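Local structure of BH2163 protein (Bacillus halodurans, 5C6O) at residues A[315-320]-A[444-448]; A[394-398]-A[427-433]. The protein probably exports drugs and other foreign compounds across the cell membrane as an antiporter of the MATE family. All blocks are in the same frame, centred on the assembly; numbering follows the deposited sequence.

Contact 1 of 2, residues A[315-320]-A[444-448]; sequences LRETVM and VFFLK
An arginine-aromatic stack, formed by R316 and F446, holds the C-terminal end of the modelled chain against the start of helix 312-336. The segment 444-448 follows helix 424-439 and has no regular secondary structure. The backbones come closest at R316 and F445, with 5.2 Å between their CA atoms. The guanidinium of R316 lies flat over one face of the F446 ring, the two planes only 6° apart. R316 CZ is 3.5 Å from the F446 ring centroid and is offset toward the rim, a cation-pi contact. R316 CD adds a CH-pi contact to the same face. F446 CG sits between its backbone N and carbonyl carbon (chi1 64°). This brings the ring round to the side where R316 also meets the carbonyl of F446. R316 NH1 donates a hydrogen bond of 2.8 Å to F446 O, bent to 143° at the hydrogen. The donor is tilted out of the carbonyl plane. Ring and carbonyl of one residue thus grip one guanidinium, which probably limits its rotation. R316 NE has a weak hydrogen bond to Y312 O, one turn back in the chain. L447 lies alongside the inner part of the arginine, with L447 CD2 3.8 Å from R316 CB. The F445 ring turns its edge to the helix. R316 O, V319 CG2 and M320 CB all lie near the plane of this ring. V319 also packs on V303 of helix 290-305 and on L381, so it links the tail to neighbouring parts of the fold. V319 CG2 approaches F445 CD1 at 3.6 Å, while its other methyl, V319 CG1, meets V444 CG1 at 3.7 Å.

Contact 2 of 2, residues A[394-398]-A[427-433]; sequences LSLSR and DVLSFIL
R398 and S430 mark the nearest backbone approach of two nearly antiparallel helical segments, with 5.1 Å between their CA atoms. The short axes of 394-398 and 427-433 come within 9.4 Å, and their directions differ by 157°. S430 CB is directed toward 394-398. S430 OG packs beside R398, 3.4 Å from R398 CB, and makes no hydrogen bond to R398 N. S430 also touches Q375. One turn along, L433 reaches across to 394-398. L433 CD1 meets L394 CD1 at 3.5 Å, and the leucine side chains pass with opposite headings. The same methyl, L433 CD1, lies 3.6 Å from S397 OG. L394 also touches T434 and L437, further along helix 424-439. At the other end, the R398 and D427 side chains run alongside one another with the same heading. R398 CG is anti to the backbone N (chi1 179°) and the chain runs extended to NE, which takes CG and NE past D427 OD1. The guanidinium and carboxylate planes are 43° apart. The salt bridge is long, 4.0 Å from R398 NE to D427 OD1. It probably acts as a loose electrostatic pairing. D427 OD1 also takes a weak hydrogen bond from Q375 NE2. The R398 side chain is about 8 Å from the bound 4YH, not among the residues lining its pocket. The arrangement is antiparallel packing of helices 389-401 and 424-439, which belong to the last two predicted transmembrane spans of this MATE-family protein.

Contact 2 is nested inside the loop that contact 1 closes. The chain passes through 315-320, 394-398 and 427-433, and ends its modelled part with 444-448. The two centres are 21 Å apart and the nearest atoms about 10 Å, so the contacts do not touch. Helix 424-439 connects them: it carries 427-433, and the tail 444-448 follows it. Contact 2 pairs this helix with helix 389-401, whereas contact 1 sets the loop that follows it on helix 312-336. The final predicted transmembrane span is therefore packed against the fold within the span, at 427-433, and the chain is held again a few residues beyond it, at 444-448.

Contact 1 of 2, residues A[315-320]-A[444-448]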
ATOM      1  N   LEU A 315     -12.104   4.246 -22.340  1.00210.04           N
ATOM      2  CA  LEU A 315     -11.789   4.407 -20.928  1.00189.36           C
ATOM      3  C   LEU A 315     -13.003   4.716 -20.062  1.00200.33           C
ATOM      4  O   LEU A 315     -13.100   4.189 -18.962  1.00219.68           O
ATOM      5  CB  LEU A 315     -10.633   5.374 -20.632  1.00165.27           C
ATOM      6  CG  LEU A 315     -10.794   6.897 -20.388  1.00164.14           C
ATOM      7  CD1 LEU A 315     -12.037   7.438 -19.642  1.00149.20           C
ATOM      8  CD2 LEU A 315      -9.504   7.394 -19.727  1.00151.70           C
ATOM      9  N   ARG A 316     -13.932   5.559 -20.506  1.00208.70           N
ATOM     10  CA  ARG A 316     -15.091   5.804 -19.641  1.00232.32           C
ATOM     11  C   ARG A 316     -15.732   4.453 -19.344  1.00238.86           C
ATOM     12  O   ARG A 316     -16.338   4.256 -18.283  1.00247.84           O
ATOM     13  CB  ARG A 316     -16.113   6.736 -20.268  1.00241.36           C
ATOM     14  CG  ARG A 316     -15.526   7.806 -21.143  1.00261.45           C
ATOM     15  CD  ARG A 316     -16.616   8.271 -22.076  1.00300.50           C
ATOM     16  NE  ARG A 316     -16.100   8.526 -23.414  1.00337.67           N
ATOM     17  CZ  ARG A 316     -16.752   9.206 -24.354  1.00362.07           C
ATOM     18  NH1 ARG A 316     -17.950   9.725 -24.108  1.00375.08           N
ATOM     19  NH2 ARG A 316     -16.193   9.386 -25.541  1.00372.75           N
ATOM     20  N   GLU A 317     -15.561   3.528 -20.290  1.00226.70           N
ATOM     21  CA  GLU A 317     -15.968   2.151 -20.112  1.00224.01           C
ATOM     22  C   GLU A 317     -15.336   1.583 -18.842  1.00207.56           C
ATOM     23  O   GLU A 317     -16.033   1.039 -17.983  1.00193.67           O
ATOM     24  CB  GLU A 317     -15.564   1.332 -21.333  1.00244.02           C
ATOM     25  CG  GLU A 317     -16.265  -0.012 -21.423  1.00290.39           C
ATOM     26  CD  GLU A 317     -16.601  -0.410 -22.847  1.00327.25           C
ATOM     27  OE1 GLU A 317     -15.792  -0.124 -23.758  1.00361.04           O
ATOM     28  OE2 GLU A 317     -17.679  -1.012 -23.055  1.00348.65           O
ATOM     29  N   THR A 318     -14.017   1.732 -18.733  1.00203.45           N
ATOM     30  CA  THR A 318     -13.278   1.280 -17.565  1.00183.87           C
ATOM     31  C   THR A 318     -13.860   2.006 -16.410  1.00178.04           C
ATOM     32  O   THR A 318     -14.558   1.392 -15.627  1.00194.45           O
ATOM     33  CB  THR A 318     -11.772   1.605 -17.610  1.00189.06           C
ATOM     34  OG1 THR A 318     -11.205   1.199 -18.863  1.00232.29           O
ATOM     35  CG2 THR A 318     -11.056   0.884 -16.524  1.00176.67           C
ATOM     36  N   VAL A 319     -13.616   3.315 -16.324  1.00175.32           N
ATOM     37  CA  VAL A 319     -14.040   4.094 -15.144  1.00190.22           C
ATOM     38  C   VAL A 319     -15.460   3.791 -14.673  1.00196.41           C
ATOM     39  O   VAL A 319     -15.699   3.737 -13.467  1.00208.83           O
ATOM     40  CB  VAL A 319     -13.807   5.622 -15.257  1.00192.29           C
ATOM     41  CG1 VAL A 319     -12.463   5.906 -15.904  1.00194.81           C
ATOM     42  CG2 VAL A 319     -14.963   6.324 -15.974  1.00190.55           C
ATOM     43  N   MET A 320     -16.398   3.576 -15.597  1.00198.67           N
ATOM     44  CA  MET A 320     -17.696   3.027 -15.179  1.00212.84           C
ATOM     45  C   MET A 320     -17.567   1.652 -14.522  1.00197.26           C
ATOM     46  O   MET A 320     -18.015   1.449 -13.395  1.00192.32           O
ATOM     47  CB  MET A 320     -18.712   2.913 -16.320  1.00230.31           C
ATOM     48  CG  MET A 320     -20.115   2.610 -15.786  1.00232.83           C
ATOM     49  SD  MET A 320     -21.136   1.495 -16.787  1.00286.37           S
ATOM     50  CE  MET A 320     -20.583  -0.125 -16.214  1.00275.36           C
ATOM     51  N   VAL A 444     -13.995  12.180 -16.791  1.00244.41           N
ATOM     52  CA  VAL A 444     -13.515  10.839 -16.357  1.00242.89           C
ATOM     53  C   VAL A 444     -14.617   9.948 -16.866  1.00248.48           C
ATOM     54  O   VAL A 444     -14.457   9.121 -17.778  1.00247.80           O
ATOM     55  CB  VAL A 444     -13.415  10.647 -14.789  1.00203.92           C
ATOM     56  CG1 VAL A 444     -12.894   9.255 -14.417  1.00166.87           C
ATOM     57  CG2 VAL A 444     -12.505  11.685 -14.129  1.00199.64           C
ATOM     58  N   PHE A 445     -15.757  10.181 -16.253  1.00250.06           N
ATOM     59  CA  PHE A 445     -16.972   9.608 -16.671  1.00283.63           C
ATOM     60  C   PHE A 445     -17.677  10.688 -17.475  1.00304.30           C
ATOM     61  O   PHE A 445     -18.366  11.528 -16.896  1.00336.02           O
ATOM     62  CB  PHE A 445     -17.764   9.256 -15.420  1.00290.81           C
ATOM     63  CG  PHE A 445     -18.815   8.225 -15.641  1.00321.46           C
ATOM     64  CD1 PHE A 445     -18.490   6.993 -16.205  1.00325.74           C
ATOM     65  CD2 PHE A 445     -20.134   8.474 -15.273  1.00320.83           C
ATOM     66  CE1 PHE A 445     -19.467   6.038 -16.413  1.00332.89           C
ATOM     67  CE2 PHE A 445     -21.114   7.516 -15.472  1.00323.82           C
ATOM     68  CZ  PHE A 445     -20.779   6.295 -16.042  1.00329.77           C
ATOM     69  N   PHE A 446     -17.460  10.714 -18.792  1.00307.72           N
ATOM     70  CA  PHE A 446     -18.366  11.466 -19.674  1.00312.67           C
ATOM     71  C   PHE A 446     -19.236  10.524 -20.524  1.00316.69           C
ATOM     72  O   PHE A 446     -19.197  10.551 -21.756  1.00338.39           O
ATOM     73  CB  PHE A 446     -17.690  12.640 -20.448  1.00323.77           C
ATOM     74  CG  PHE A 446     -16.616  12.245 -21.443  1.00347.98           C
ATOM     75  CD1 PHE A 446     -16.697  12.686 -22.768  1.00347.92           C
ATOM     76  CD2 PHE A 446     -15.501  11.500 -21.059  1.00351.51           C
ATOM     77  CE1 PHE A 446     -15.712  12.361 -23.691  1.00350.19           C
ATOM     78  CE2 PHE A 446     -14.513  11.170 -21.980  1.00349.55           C
ATOM     79  CZ  PHE A 446     -14.619  11.600 -23.298  1.00349.91           C
ATOM     80  N   LEU A 447     -20.025   9.697 -19.821  1.00314.91           N
ATOM     81  CA  LEU A 447     -20.821   8.589 -20.407  1.00327.22           C
ATOM     82  C   LEU A 447     -22.269   8.376 -19.845  1.00344.85           C
ATOM     83  O   LEU A 447     -23.188   8.092 -20.625  1.00377.01           O
ATOM     84  CB  LEU A 447     -19.992   7.275 -20.400  1.00303.65           C
ATOM     85  CG  LEU A 447     -20.513   5.869 -20.769  1.00292.54           C
ATOM     86  CD1 LEU A 447     -21.163   5.778 -22.149  1.00301.57           C
ATOM     87  CD2 LEU A 447     -19.372   4.864 -20.676  1.00279.82           C
ATOM     88  N   LYS A 448     -22.480   8.501 -18.524  1.00333.44           N
ATOM     89  CA  LYS A 448     -23.842   8.384 -17.922  1.00290.30           C
ATOM     90  C   LYS A 448     -24.300   9.628 -17.147  1.00263.02           C
ATOM     91  O   LYS A 448     -25.477  10.008 -17.194  1.00231.68           O
ATOM     92  CB  LYS A 448     -23.981   7.138 -17.027  1.00262.58           C
ATOM     93  CG  LYS A 448     -25.417   6.682 -16.794  1.00241.54           C
ATOM     94  CD  LYS A 448     -25.947   5.905 -17.992  1.00267.45           C
ATOM     95  CE  LYS A 448     -27.456   5.739 -17.941  1.00268.57           C
ATOM     96  NZ  LYS A 448     -27.978   4.945 -19.090  1.00290.52           N
TER

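Contact 2 of 2, residues A[394-398]-A[427-433]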
ATOM      1  N   LEU A 394      -7.891  15.629  -2.378  1.00200.85           N
ATOM      2  CA  LEU A 394      -8.784  14.600  -1.959  1.00183.73           C
ATOM      3  C   LEU A 394      -8.209  13.826  -0.791  1.00181.61           C
ATOM      4  O   LEU A 394      -8.906  13.573   0.181  1.00192.04           O
ATOM      5  CB  LEU A 394      -9.022  13.686  -3.150  1.00191.24           C
ATOM      6  CG  LEU A 394     -10.212  12.741  -3.247  1.00200.41           C
ATOM      7  CD1 LEU A 394     -11.550  13.472  -3.393  1.00190.35           C
ATOM      8  CD2 LEU A 394      -9.939  11.802  -4.416  1.00190.97           C
ATOM      9  N   SER A 395      -6.943  13.448  -0.874  1.00182.35           N
ATOM     10  CA  SER A 395      -6.342  12.607   0.166  1.00207.10           C
ATOM     11  C   SER A 395      -6.410  13.288   1.536  1.00219.63           C
ATOM     12  O   SER A 395      -6.767  12.667   2.541  1.00245.30           O
ATOM     13  CB  SER A 395      -4.887  12.269  -0.186  1.00219.86           C
ATOM     14  OG  SER A 395      -4.319  11.318   0.706  1.00199.86           O
ATOM     15  N   LEU A 396      -6.089  14.576   1.548  1.00210.59           N
ATOM     16  CA  LEU A 396      -5.977  15.346   2.771  1.00203.21           C
ATOM     17  C   LEU A 396      -7.319  15.471   3.468  1.00204.69           C
ATOM     18  O   LEU A 396      -7.399  15.536   4.692  1.00214.39           O
ATOM     19  CB  LEU A 396      -5.387  16.713   2.444  1.00208.74           C
ATOM     20  CG  LEU A 396      -4.192  16.695   1.471  1.00215.34           C
ATOM     21  CD1 LEU A 396      -3.878  18.110   0.993  1.00223.10           C
ATOM     22  CD2 LEU A 396      -2.949  16.016   2.041  1.00196.61           C
ATOM     23  N   SER A 397      -8.376  15.478   2.674  1.00215.97           N
ATOM     24  CA  SER A 397      -9.720  15.445   3.212  1.00235.83           C
ATOM     25  C   SER A 397      -9.988  14.189   4.055  1.00234.06           C
ATOM     26  O   SER A 397     -10.142  14.297   5.275  1.00219.03           O
ATOM     27  CB  SER A 397     -10.752  15.625   2.093  1.00273.88           C
ATOM     28  OG  SER A 397     -10.516  14.749   1.012  1.00301.60           O
ATOM     29  N   ARG A 398     -10.024  13.015   3.413  1.00249.96           N
ATOM     30  CA  ARG A 398     -10.223  11.729   4.113  1.00257.62           C
ATOM     31  C   ARG A 398      -9.277  11.598   5.290  1.00235.10           C
ATOM     32  O   ARG A 398      -9.719  11.443   6.418  1.00225.52           O
ATOM     33  CB  ARG A 398     -10.060  10.502   3.172  1.00291.86           C
ATOM     34  CG  ARG A 398     -10.221   9.124   3.849  1.00300.00           C
ATOM     35  CD  ARG A 398      -9.509   7.978   3.109  1.00311.81           C
ATOM     36  NE  ARG A 398      -9.566   6.693   3.828  1.00308.40           N
ATOM     37  CZ  ARG A 398      -8.964   5.562   3.442  1.00313.33           C
ATOM     38  NH1 ARG A 398      -8.238   5.515   2.328  1.00308.10           N
ATOM     39  NH2 ARG A 398      -9.092   4.463   4.177  1.00307.72           N
ATOM     40  N   ASP A 427     -15.612   9.724   6.958  1.00189.90           N
ATOM     41  CA  ASP A 427     -15.617   9.129   5.634  1.00195.66           C
ATOM     42  C   ASP A 427     -16.745   9.647   4.751  1.00181.64           C
ATOM     43  O   ASP A 427     -16.490  10.057   3.623  1.00211.77           O
ATOM     44  CB  ASP A 427     -15.599   7.594   5.697  1.00223.77           C
ATOM     45  CG  ASP A 427     -14.176   7.010   5.793  1.00251.30           C
ATOM     46  OD1 ASP A 427     -13.293   7.378   4.976  1.00260.31           O
ATOM     47  OD2 ASP A 427     -13.945   6.160   6.682  1.00265.21           O
ATOM     48  N   VAL A 428     -17.979   9.673   5.240  1.00159.79           N
ATOM     49  CA  VAL A 428     -19.062  10.187   4.402  1.00153.77           C
ATOM     50  C   VAL A 428     -18.722  11.527   3.765  1.00161.44           C
ATOM     51  O   VAL A 428     -18.815  11.675   2.547  1.00175.47           O
ATOM     52  CB  VAL A 428     -20.390  10.337   5.134  1.00148.28           C
ATOM     53  CG1 VAL A 428     -20.847  11.808   5.164  1.00130.87           C
ATOM     54  CG2 VAL A 428     -21.406   9.457   4.444  1.00139.82           C
ATOM     55  N   LEU A 429     -18.328  12.502   4.571  1.00165.49           N
ATOM     56  CA  LEU A 429     -17.874  13.756   4.004  1.00182.41           C
ATOM     57  C   LEU A 429     -16.804  13.565   2.892  1.00177.30           C
ATOM     58  O   LEU A 429     -16.905  14.163   1.831  1.00181.65           O
ATOM     59  CB  LEU A 429     -17.426  14.720   5.101  1.00185.02           C
ATOM     60  CG  LEU A 429     -16.126  15.452   4.774  1.00187.23           C
ATOM     61  CD1 LEU A 429     -16.198  16.894   5.204  1.00196.81           C
ATOM     62  CD2 LEU A 429     -14.963  14.747   5.438  1.00190.46           C
ATOM     63  N   SER A 430     -15.809  12.718   3.123  1.00179.51           N
ATOM     64  CA  SER A 430     -14.861  12.390   2.073  1.00189.86           C
ATOM     65  C   SER A 430     -15.623  11.879   0.853  1.00194.03           C
ATOM     66  O   SER A 430     -15.373  12.332  -0.266  1.00231.78           O
ATOM     67  CB  SER A 430     -13.833  11.357   2.542  1.00198.41           C
ATOM     68  OG  SER A 430     -13.102  11.846   3.653  1.00214.38           O
ATOM     69  N   PHE A 431     -16.570  10.966   1.059  1.00167.60           N
ATOM     70  CA  PHE A 431     -17.344  10.454  -0.060  1.00159.81           C
ATOM     71  C   PHE A 431     -18.159  11.540  -0.759  1.00155.10           C
ATOM     72  O   PHE A 431     -18.161  11.607  -1.978  1.00160.97           O
ATOM     73  CB  PHE A 431     -18.256   9.299   0.335  1.00164.99           C
ATOM     74  CG  PHE A 431     -19.422   9.134  -0.594  1.00175.55           C
ATOM     75  CD1 PHE A 431     -19.380   8.205  -1.634  1.00184.48           C
ATOM     76  CD2 PHE A 431     -20.549   9.951  -0.471  1.00167.92           C
ATOM     77  CE1 PHE A 431     -20.461   8.061  -2.503  1.00183.51           C
ATOM     78  CE2 PHE A 431     -21.623   9.817  -1.336  1.00167.81           C
ATOM     79  CZ  PHE A 431     -21.585   8.865  -2.352  1.00177.84           C
ATOM     80  N   ILE A 432     -18.867  12.368   0.004  1.00154.18           N
ATOM     81  CA  ILE A 432     -19.627  13.487  -0.571  1.00173.66           C
ATOM     82  C   ILE A 432     -18.725  14.414  -1.376  1.00169.90           C
ATOM     83  O   ILE A 432     -19.072  14.839  -2.468  1.00170.29           O
ATOM     84  CB  ILE A 432     -20.350  14.315   0.509  1.00190.67           C
ATOM     85  CG1 ILE A 432     -21.701  13.684   0.857  1.00193.28           C
ATOM     86  CG2 ILE A 432     -20.516  15.775   0.086  1.00192.90           C
ATOM     87  CD1 ILE A 432     -21.745  13.057   2.233  1.00194.24           C
ATOM     88  N   LEU A 433     -17.572  14.726  -0.807  1.00169.10           N
ATOM     89  CA  LEU A 433     -16.482  15.404  -1.491  1.00174.93           C
ATOM     90  C   LEU A 433     -16.076  14.698  -2.782  1.00159.09           C
ATOM     91  O   LEU A 433     -16.148  15.260  -3.867  1.00166.51           O
ATOM     92  CB  LEU A 433     -15.283  15.452  -0.545  1.00193.84           C
ATOM     93  CG  LEU A 433     -14.181  16.513  -0.602  1.00198.06           C
ATOM     94  CD1 LEU A 433     -12.959  16.022  -1.376  1.00185.32           C
ATOM     95  CD2 LEU A 433     -14.722  17.838  -1.133  1.00211.74           C
TER